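Local coordinates for protein tubulin-specific chaperone (Trypanosoma brucei, PDB 4B6W) that probably acts as a tubulin-folding cofactor that binds alpha-tubulin and microtubule plus ends, and is represented here by its ubiquitin-like domain, at residues A[7-12]-A[78-83]; A[47-52]-A[74-79]. All coordinates share one frame; numbering follows the deposited sequence.

Overall arrangement
Both contacts lie in the mixed beta sheet of the ubiquitin-like domain, a five-stranded sheet packed against helix 27-35 with strand order 2-1-5-3-4. Strand 77-82, last in the chain, runs in the middle: interaction 1 joins one of its edges to strand 2-9 in parallel, and interaction 2 joins the other edge to strand 45-50 in antiparallel fashion. The centres are about 11 Å apart. Along the chain, 7-12 comes first, then 47-52; interaction 1 ends on 78-83 and interaction 2 on 74-79, overlapping at I78 and H79. The closing strand thus ties the N-terminal hairpin to the second half of the ubiquitin-like fold.

Interaction 1: residues A[7-12]-A[78-83]; sequences LTHSAS and IHVVDL
The carbonyl oxygen of V80 is gripped by two donors of S10: a strong bond from S10 N to V80 O, 2.7 Å long and nearly along the C=O axis, and a weak one from the hydroxyl OG. That hydroxyl also accepts the next amide along, D82 N to S10 OG being 2.8 Å. OG reaches it from the crowded position between backbone N and carbonyl carbon (chi1 75°), so a side chain continues the ladder just past the end of strand 2-9. Earlier rungs are parallel backbone bonds: T8 N to I78 O at 3.2 Å, in the carbonyl plane, and V80 N to T8 O at 2.9 Å, the donor 40° out of the plane of the T8 carbonyl. T8 OG1 and H79 ND1 share a hydrogen bond of 2.7 Å at the ring edge, which helps hold the ring's rotation; H79 CE1 lies 3.4 Å from S10 N. On the L7, I78 and V80 face, CD2 of L7 touches CB of I78 at 3.7 Å. The H9 ring, anti to its backbone N (chi1 -172°), brings CD2 to CG1 of V80 and NE2 toward D82 OD2, a weak, bent bond at 3.4 Å. T40 OG1 bonds both H9 NE2 and D82 OD2; the carboxylate would probably raise the histidine's basicity. This is the central parallel pairing of first and last strands in the ubiquitin-like beta-grasp fold. The type I turn from H9 to S12 starts the loop to strand 15-22. L7 and V80 pack on V34 of helix 27-35, F38 stacks on H9, and strand 45-50 flanks the far edge of strand 77-82.

Interaction 2: residues A[47-52]-A[74-79]; sequences LQLIDD and DEFVIH
Four nearly straight backbone bonds close two antiparallel hydrogen-bonded pairs, so N and O of Q48, H79, I50 and V77 are all satisfied across the contact. Q48 N to H79 O is 2.9 Å and is returned by H79 N to Q48 O; I50 N to V77 O is 2.8 Å and is returned by V77 N to I50 O. Between them lies the non-hydrogen-bonded pair L49 and I78, with L49 bonded by its backbone to I57 and E58 on its other edge. Q48 and H79 run side by side, pointing the same way. Q48 CG is anti to the backbone N (chi1 180°) and the chain stays extended beyond it, its amide turned 77° from the imidazole, so that OE1 comes 3.1 Å from H79 CD2, while NE2 bonds T56 OG1. CD1 of I50 rests on CB of the same histidine. L47, L49 and I78 form the core face of this pairing, on the other side of the last beta-grasp strand from strand 2-9: CD2 of L47 meets CG2 of I78 at 3.8 Å, L49 CD1 approaches I78 CG1, and L47 also packs on I27 and I30 of helix 27-35. Beyond the paired strands, D51 CA sits over one face of the F76 ring, 3.7 Å from its centroid and only 9° off the normal, in a CH-pi contact. CB of D51 covers CZ, and L49 CG meets the ring edge near CD2 at 4.0 Å. D51 OD1 accepts two backbone N-H groups, R53 N and I55 N, which would partly offset its charge. Reciprocal backbone bonds thus join the strands and satisfy their N-H and C=O groups, while aliphatic groups and the F76 face add apolar packing.

Interaction 1: residues A[7-12]-A[78-83]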
loop_
_atom_site.group_PDB
_atom_site.type_symbol
_atom_site.label_atom_id
_atom_site.label_comp_id
_atom_site.label_asym_id
_atom_site.label_seq_id
_atom_site.Cartn_x
_atom_site.Cartn_y
_atom_site.Cartn_z
ATOM N N LEU A 7 3.575 -4.730 4.077
ATOM C CA LEU A 7 3.548 -3.280 4.135
ATOM C C LEU A 7 4.840 -2.830 4.748
ATOM O O LEU A 7 5.280 -3.385 5.780
ATOM C CB LEU A 7 2.405 -2.766 4.987
ATOM C CG LEU A 7 0.969 -3.121 4.657
ATOM C CD1 LEU A 7 0.036 -2.563 5.751
ATOM C CD2 LEU A 7 0.602 -2.574 3.302
ATOM N N THR A 8 5.422 -1.823 4.099
ATOM C CA THR A 8 6.576 -1.105 4.582
ATOM C C THR A 8 6.193 0.385 4.702
ATOM O O THR A 8 5.161 0.804 4.200
ATOM C CB THR A 8 7.766 -1.281 3.631
ATOM O OG1 THR A 8 7.403 -0.796 2.326
ATOM C CG2 THR A 8 8.171 -2.751 3.528
ATOM N N HIS A 9 7.040 1.166 5.365
ATOM C CA HIS A 9 6.728 2.553 5.686
ATOM C C HIS A 9 7.955 3.427 5.524
ATOM O O HIS A 9 8.947 3.162 6.148
ATOM C CB HIS A 9 6.232 2.640 7.141
ATOM C CG HIS A 9 5.705 3.994 7.504
ATOM N ND1 HIS A 9 6.111 4.677 8.634
ATOM C CD2 HIS A 9 4.814 4.801 6.875
ATOM C CE1 HIS A 9 5.487 5.844 8.679
ATOM N NE2 HIS A 9 4.709 5.951 7.613
ATOM N N SER A 10 7.860 4.492 4.734
ATOM C CA SER A 10 9.009 5.365 4.434
ATOM C C SER A 10 9.622 6.103 5.628
ATOM O O SER A 10 10.742 6.616 5.515
ATOM C CB SER A 10 8.642 6.402 3.362
ATOM O OG SER A 10 7.825 7.443 3.862
ATOM N N ALA A 11 8.900 6.166 6.752
ATOM C CA ALA A 11 9.310 6.935 7.918
ATOM C C ALA A 11 9.495 6.064 9.130
ATOM O O ALA A 11 9.555 6.574 10.228
ATOM C CB ALA A 11 8.288 7.993 8.217
ATOM N N SER A 12 9.608 4.752 8.966
ATOM C CA SER A 12 9.877 3.896 10.122
ATOM C C SER A 12 10.540 2.595 9.738
ATOM O O SER A 12 10.669 2.246 8.559
ATOM C CB SER A 12 8.580 3.612 10.933
ATOM O OG SER A 12 7.771 2.584 10.383
ATOM N N ILE A 78 3.385 -3.210 -0.640
ATOM C CA ILE A 78 2.824 -1.873 -0.695
ATOM C C ILE A 78 3.675 -1.048 0.263
ATOM O O ILE A 78 3.707 -1.338 1.480
ATOM C CB ILE A 78 1.357 -1.830 -0.257
ATOM C CG1 ILE A 78 0.433 -2.441 -1.320
ATOM C CG2 ILE A 78 0.926 -0.387 -0.012
ATOM C CD1 ILE A 78 -1.015 -2.522 -0.911
ATOM N N HIS A 79 4.386 -0.051 -0.286
ATOM C CA HIS A 79 5.266 0.816 0.504
ATOM C C HIS A 79 4.552 2.132 0.752
ATOM O O HIS A 79 4.063 2.770 -0.179
ATOM C CB HIS A 79 6.594 1.022 -0.216
ATOM C CG HIS A 79 7.520 1.976 0.467
ATOM N ND1 HIS A 79 8.087 1.715 1.699
ATOM C CD2 HIS A 79 8.008 3.185 0.074
ATOM C CE1 HIS A 79 8.882 2.717 2.036
ATOM N NE2 HIS A 79 8.855 3.622 1.068
ATOM N N VAL A 80 4.462 2.520 2.019
ATOM C CA VAL A 80 3.743 3.734 2.396
ATOM C C VAL A 80 4.697 4.946 2.496
ATOM O O VAL A 80 5.563 4.988 3.373
ATOM C CB VAL A 80 2.977 3.508 3.734
ATOM C CG1 VAL A 80 2.203 4.742 4.139
ATOM C CG2 VAL A 80 2.061 2.284 3.607
ATOM N N VAL A 81 4.537 5.917 1.598
ATOM C CA VAL A 81 5.345 7.106 1.641
ATOM C C VAL A 81 4.614 8.159 2.475
ATOM O O VAL A 81 3.472 8.484 2.213
ATOM C CB VAL A 81 5.693 7.636 0.233
ATOM C CG1 VAL A 81 6.722 8.765 0.350
ATOM C CG2 VAL A 81 6.220 6.515 -0.643
ATOM N N ASP A 82 5.288 8.648 3.507
ATOM C CA ASP A 82 4.712 9.524 4.504
ATOM C C ASP A 82 5.022 10.970 4.128
ATOM O O ASP A 82 6.196 11.373 4.114
ATOM C CB ASP A 82 5.292 9.203 5.886
ATOM C CG ASP A 82 4.555 9.918 7.027
ATOM O OD1 ASP A 82 4.363 11.133 6.936
ATOM O OD2 ASP A 82 4.156 9.266 8.023
ATOM N N LEU A 83 3.971 11.737 3.840
ATOM C CA LEU A 83 4.085 13.153 3.461
ATOM C C LEU A 83 3.650 14.157 4.559
ATOM O O LEU A 83 3.571 15.364 4.287
ATOM C CB LEU A 83 3.242 13.422 2.205
ATOM C CG LEU A 83 3.724 12.879 0.854
ATOM C CD1 LEU A 83 3.732 11.386 0.828
ATOM C CD2 LEU A 83 2.827 13.428 -0.275
#

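Interaction 2: residues A[47-52]-A[74-79]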
loop_
_atom_site.group_PDB
_atom_site.type_symbol
_atom_site.label_atom_id
_atom_site.label_comp_id
_atom_site.label_asym_id
_atom_site.label_seq_id
_atom_site.Cartn_x
_atom_site.Cartn_y
_atom_site.Cartn_z
ATOM N N LEU A 47 0.766 5.430 -1.777
ATOM C CA LEU A 47 1.063 3.986 -1.850
ATOM C C LEU A 47 1.864 3.643 -3.134
ATOM O O LEU A 47 1.405 3.864 -4.248
ATOM C CB LEU A 47 -0.232 3.151 -1.760
ATOM C CG LEU A 47 -1.122 3.234 -0.473
ATOM C CD1 LEU A 47 -2.286 2.230 -0.556
ATOM C CD2 LEU A 47 -0.366 3.071 0.881
ATOM N N GLN A 48 3.085 3.143 -2.933
ATOM C CA GLN A 48 3.972 2.658 -3.984
ATOM C C GLN A 48 3.818 1.121 -4.069
ATOM O O GLN A 48 3.948 0.447 -3.058
ATOM C CB GLN A 48 5.430 3.017 -3.602
ATOM C CG GLN A 48 6.491 2.569 -4.610
ATOM C CD GLN A 48 7.896 2.810 -4.130
ATOM O OE1 GLN A 48 8.124 3.319 -3.033
ATOM N NE2 GLN A 48 8.863 2.424 -4.949
ATOM N N LEU A 49 3.551 0.573 -5.246
ATOM C CA LEU A 49 3.394 -0.874 -5.395
ATOM C C LEU A 49 4.716 -1.366 -5.956
ATOM O O LEU A 49 5.179 -0.892 -7.003
ATOM C CB LEU A 49 2.221 -1.251 -6.326
ATOM C CG LEU A 49 1.875 -2.756 -6.425
ATOM C CD1 LEU A 49 1.441 -3.321 -5.075
ATOM C CD2 LEU A 49 0.849 -3.073 -7.548
ATOM N N ILE A 50 5.351 -2.273 -5.205
ATOM C CA ILE A 50 6.605 -2.882 -5.592
ATOM C C ILE A 50 6.338 -4.365 -5.807
ATOM O O ILE A 50 5.673 -4.995 -5.020
ATOM C CB ILE A 50 7.675 -2.686 -4.505
ATOM C CG1 ILE A 50 7.834 -1.191 -4.152
ATOM C CG2 ILE A 50 9.038 -3.261 -4.961
ATOM C CD1 ILE A 50 8.410 -0.917 -2.730
ATOM N N ASP A 51 6.834 -4.945 -6.882
ATOM C CA ASP A 51 6.700 -6.389 -7.006
ATOM C C ASP A 51 7.704 -7.141 -6.115
ATOM O O ASP A 51 8.514 -6.549 -5.393
ATOM C CB ASP A 51 6.759 -6.820 -8.477
ATOM C CG ASP A 51 8.165 -6.995 -9.003
ATOM O OD1 ASP A 51 9.118 -6.659 -8.274
ATOM O OD2 ASP A 51 8.300 -7.488 -10.158
ATOM N N ASP A 52 7.609 -8.458 -6.160
ATOM C CA ASP A 52 8.474 -9.343 -5.366
ATOM C C ASP A 52 9.934 -9.416 -5.838
ATOM O O ASP A 52 10.749 -10.046 -5.192
ATOM C CB ASP A 52 7.880 -10.752 -5.355
ATOM C CG ASP A 52 7.598 -11.282 -6.753
ATOM O OD1 ASP A 52 7.294 -10.482 -7.657
ATOM O OD2 ASP A 52 7.667 -12.514 -6.960
ATOM N N ASP A 74 0.165 -11.696 -5.416
ATOM C CA ASP A 74 0.673 -12.175 -4.144
ATOM C C ASP A 74 2.173 -11.892 -4.046
ATOM O O ASP A 74 2.912 -12.004 -5.041
ATOM C CB ASP A 74 0.426 -13.674 -3.974
ATOM C CG ASP A 74 -1.026 -14.009 -3.740
ATOM O OD1 ASP A 74 -1.632 -13.486 -2.815
ATOM O OD2 ASP A 74 -1.590 -14.818 -4.487
ATOM N N GLU A 75 2.594 -11.522 -2.841
ATOM C CA GLU A 75 3.995 -11.356 -2.462
ATOM C C GLU A 75 4.563 -10.017 -2.895
ATOM O O GLU A 75 5.756 -9.762 -2.749
ATOM C CB GLU A 75 4.872 -12.525 -2.945
ATOM C CG GLU A 75 4.216 -13.947 -2.923
ATOM C CD GLU A 75 3.572 -14.310 -1.578
ATOM O OE1 GLU A 75 4.034 -13.734 -0.553
ATOM O OE2 GLU A 75 2.623 -15.183 -1.543
ATOM N N PHE A 76 3.690 -9.151 -3.399
ATOM C CA PHE A 76 4.027 -7.780 -3.757
ATOM C C PHE A 76 4.095 -6.967 -2.472
ATOM O O PHE A 76 3.625 -7.438 -1.439
ATOM C CB PHE A 76 2.969 -7.181 -4.687
ATOM C CG PHE A 76 3.170 -7.488 -6.148
ATOM C CD1 PHE A 76 3.757 -8.666 -6.565
ATOM C CD2 PHE A 76 2.715 -6.604 -7.106
ATOM C CE1 PHE A 76 3.918 -8.939 -7.914
ATOM C CE2 PHE A 76 2.851 -6.876 -8.463
ATOM C CZ PHE A 76 3.457 -8.041 -8.864
ATOM N N VAL A 77 4.655 -5.749 -2.547
ATOM C CA VAL A 77 4.889 -4.938 -1.366
ATOM C C VAL A 77 4.235 -3.600 -1.581
ATOM O O VAL A 77 4.441 -2.937 -2.616
ATOM C CB VAL A 77 6.410 -4.761 -1.098
ATOM C CG1 VAL A 77 6.670 -3.813 0.056
ATOM C CG2 VAL A 77 7.068 -6.114 -0.835
ATOM N N ILE A 78 3.385 -3.210 -0.640
ATOM C CA ILE A 78 2.824 -1.873 -0.695
ATOM C C ILE A 78 3.675 -1.048 0.263
ATOM O O ILE A 78 3.707 -1.338 1.480
ATOM C CB ILE A 78 1.357 -1.830 -0.257
ATOM C CG1 ILE A 78 0.433 -2.441 -1.320
ATOM C CG2 ILE A 78 0.926 -0.387 -0.012
ATOM C CD1 ILE A 78 -1.015 -2.522 -0.911
ATOM N N HIS A 79 4.386 -0.051 -0.286
ATOM C CA HIS A 79 5.266 0.816 0.504
ATOM C C HIS A 79 4.552 2.132 0.752
ATOM O O HIS A 79 4.063 2.770 -0.179
ATOM C CB HIS A 79 6.594 1.022 -0.216
ATOM C CG HIS A 79 7.520 1.976 0.467
ATOM N ND1 HIS A 79 8.087 1.715 1.699
ATOM C CD2 HIS A 79 8.008 3.185 0.074
ATOM C CE1 HIS A 79 8.882 2.717 2.036
ATOM N NE2 HIS A 79 8.855 3.622 1.068
#